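Local coordinates for Tat (Twin-arginine translocation) pathway signal sequence containing protein (PDB 5IMU), which is of unknown function, the piece here being the C-terminal part of the protein, where an alpha/beta/alpha sandwich is joined to a bundle of alpha helices, at residues V47-A51 / L175-H181. Residues are numbered along the deposited sequence; the frame is centred on the assembly and turned at random.
Sequences VTDLA and LKAYPSH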
loop_
_atom_site.group_PDB
_atom_site.type_symbol
_atom_site.label_atom_id
_atom_site.label_comp_id
_atom_site.label_asym_id
_atom_site.label_seq_id
_atom_site.Cartn_x
_atom_site.Cartn_y
_atom_site.Cartn_z
ATOM N N VAL A 47 5.499 4.787 5.582
ATOM C CA VAL A 47 4.075 5.103 5.604
ATOM C C VAL A 47 3.732 6.099 4.504
ATOM O O VAL A 47 4.582 6.859 4.029
ATOM C CB VAL A 47 3.622 5.680 6.965
ATOM C CG1 VAL A 47 3.956 4.731 8.107
ATOM C CG2 VAL A 47 4.240 7.055 7.196
ATOM N N THR A 48 2.466 6.068 4.094
ATOM C CA THR A 48 1.789 7.182 3.451
ATOM C C THR A 48 0.467 7.386 4.178
ATOM O O THR A 48 -0.045 6.473 4.832
ATOM C CB THR A 48 1.538 6.936 1.955
ATOM O OG1 THR A 48 0.774 8.022 1.412
ATOM C CG2 THR A 48 0.773 5.637 1.749
ATOM N N ASP A 49 -0.085 8.593 4.078
ATOM C CA ASP A 49 -1.355 8.893 4.726
ATOM C C ASP A 49 -2.548 8.680 3.801
ATOM O O ASP A 49 -3.650 9.156 4.102
ATOM C CB ASP A 49 -1.350 10.321 5.280
ATOM C CG ASP A 49 -1.212 11.378 4.197
ATOM O OD1 ASP A 49 -0.944 11.028 3.028
ATOM O OD2 ASP A 49 -1.372 12.574 4.522
ATOM N N LEU A 50 -2.350 7.969 2.688
ATOM C CA LEU A 50 -3.444 7.706 1.757
ATOM C C LEU A 50 -4.595 6.978 2.443
ATOM O O LEU A 50 -5.765 7.327 2.246
ATOM C CB LEU A 50 -2.929 6.897 0.566
ATOM C CG LEU A 50 -3.927 6.482 -0.520
ATOM C CD1 LEU A 50 -4.510 7.696 -1.233
ATOM C CD2 LEU A 50 -3.271 5.535 -1.517
ATOM N N ALA A 51 -4.285 5.971 3.261
ATOM C CA ALA A 51 -5.326 5.194 3.926
ATOM C C ALA A 51 -4.805 4.451 5.150
ATOM O O ALA A 51 -4.800 3.217 5.175
ATOM C CB ALA A 51 -5.955 4.204 2.942
ATOM N N LEU A 175 -6.285 9.319 -6.459
ATOM C CA LEU A 175 -5.104 10.164 -6.321
ATOM C C LEU A 175 -5.328 11.573 -6.851
ATOM O O LEU A 175 -4.638 12.499 -6.415
ATOM C CB LEU A 175 -3.907 9.513 -7.014
ATOM C CG LEU A 175 -3.516 8.181 -6.369
ATOM C CD1 LEU A 175 -2.205 7.667 -6.920
ATOM C CD2 LEU A 175 -3.456 8.319 -4.854
ATOM N N LYS A 176 -6.281 11.763 -7.765
ATOM C CA LYS A 176 -6.622 13.114 -8.190
ATOM C C LYS A 176 -7.500 13.824 -7.165
ATOM O O LYS A 176 -7.460 15.056 -7.069
ATOM C CB LYS A 176 -7.310 13.076 -9.557
ATOM C CG LYS A 176 -6.366 12.731 -10.709
ATOM C CD LYS A 176 -7.124 12.468 -12.005
ATOM C CE LYS A 176 -6.176 12.180 -13.163
ATOM N NZ LYS A 176 -5.314 13.351 -13.492
ATOM N N ALA A 177 -8.285 13.072 -6.389
ATOM C CA ALA A 177 -9.113 13.680 -5.355
ATOM C C ALA A 177 -8.329 13.937 -4.073
ATOM O O ALA A 177 -8.718 14.803 -3.280
ATOM C CB ALA A 177 -10.326 12.796 -5.063
ATOM N N TYR A 178 -7.245 13.197 -3.857
ATOM C CA TYR A 178 -6.349 13.380 -2.714
ATOM C C TYR A 178 -5.942 14.849 -2.576
ATOM O O TYR A 178 -5.662 15.511 -3.576
ATOM C CB TYR A 178 -5.117 12.478 -2.885
ATOM C CG TYR A 178 -4.066 12.546 -1.792
ATOM C CD1 TYR A 178 -3.085 13.531 -1.803
ATOM C CD2 TYR A 178 -4.029 11.596 -0.776
ATOM C CE1 TYR A 178 -2.116 13.586 -0.820
ATOM C CE2 TYR A 178 -3.060 11.644 0.213
ATOM C CZ TYR A 178 -2.105 12.640 0.185
ATOM O OH TYR A 178 -1.138 12.693 1.164
ATOM N N PRO A 179 -5.908 15.366 -1.337
ATOM C CA PRO A 179 -6.166 14.648 -0.082
ATOM C C PRO A 179 -7.636 14.603 0.337
ATOM O O PRO A 179 -7.924 14.191 1.460
ATOM C CB PRO A 179 -5.352 15.447 0.936
ATOM C CG PRO A 179 -5.394 16.842 0.417
ATOM C CD PRO A 179 -5.454 16.748 -1.092
ATOM N N SER A 180 -8.546 15.019 -0.545
ATOM C CA SER A 180 -9.978 14.990 -0.271
ATOM C C SER A 180 -10.658 13.766 -0.875
ATOM O O SER A 180 -11.817 13.839 -1.299
ATOM C CB SER A 180 -10.642 16.272 -0.776
ATOM O OG SER A 180 -10.080 17.414 -0.154
ATOM N N HIS A 181 -9.954 12.641 -0.920
ATOM C CA HIS A 181 -10.499 11.415 -1.480
ATOM C C HIS A 181 -11.496 10.774 -0.521
ATOM O O HIS A 181 -11.451 10.986 0.694
ATOM C CB HIS A 181 -9.371 10.433 -1.791
ATOM C CG HIS A 181 -8.431 10.216 -0.646
ATOM N ND1 HIS A 181 -7.612 11.211 -0.155
ATOM C CD2 HIS A 181 -8.180 9.119 0.108
ATOM C CE1 HIS A 181 -6.899 10.737 0.850
ATOM N NE2 HIS A 181 -7.224 9.469 1.030
#
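Leu50 meets Tyr178 and His181 across a gap spanned by side chains, for the closest CA atoms, those of Leu50 and Pro179, are still 7.7 Å apart. The contact joins the alpha/beta/alpha sandwich to the helix bundle: the chain runs from strand 44-48 into the loop that carries Asp49 and Leu50, while 178-181 link helix 157-177 to helix 183-199 through a cis peptide bond before Pro179. Two side chains of this linker reach across. Tyr178, its CG anti to the backbone N (chi1 179°), extends its ring so that OH hydrogen-bonds Asp49 OD1 at 2.5 Å. OD1 accepts on its syn lone pair and lies at the ring's edge, near its plane, while the carboxylate plane is turned 65° from the ring. The same hydroxyl also bonds Ser32 N, and Pro179 CB lies over one face of the ring. His181 donates from NE2 to a lone pair of Leu50 O at 2.9 Å, the bond somewhat bent (151° at the hydrogen). The Leu50 side chain reaches toward helix 157-177, with Trp189 of helix 183-199 also against it. Its CD1 packs 3.8 Å from Leu175 CD2 and also touches Tyr178 CD2. The same methyl makes a CH-pi contact over one face of His181, 4.3 Å from the ring centroid.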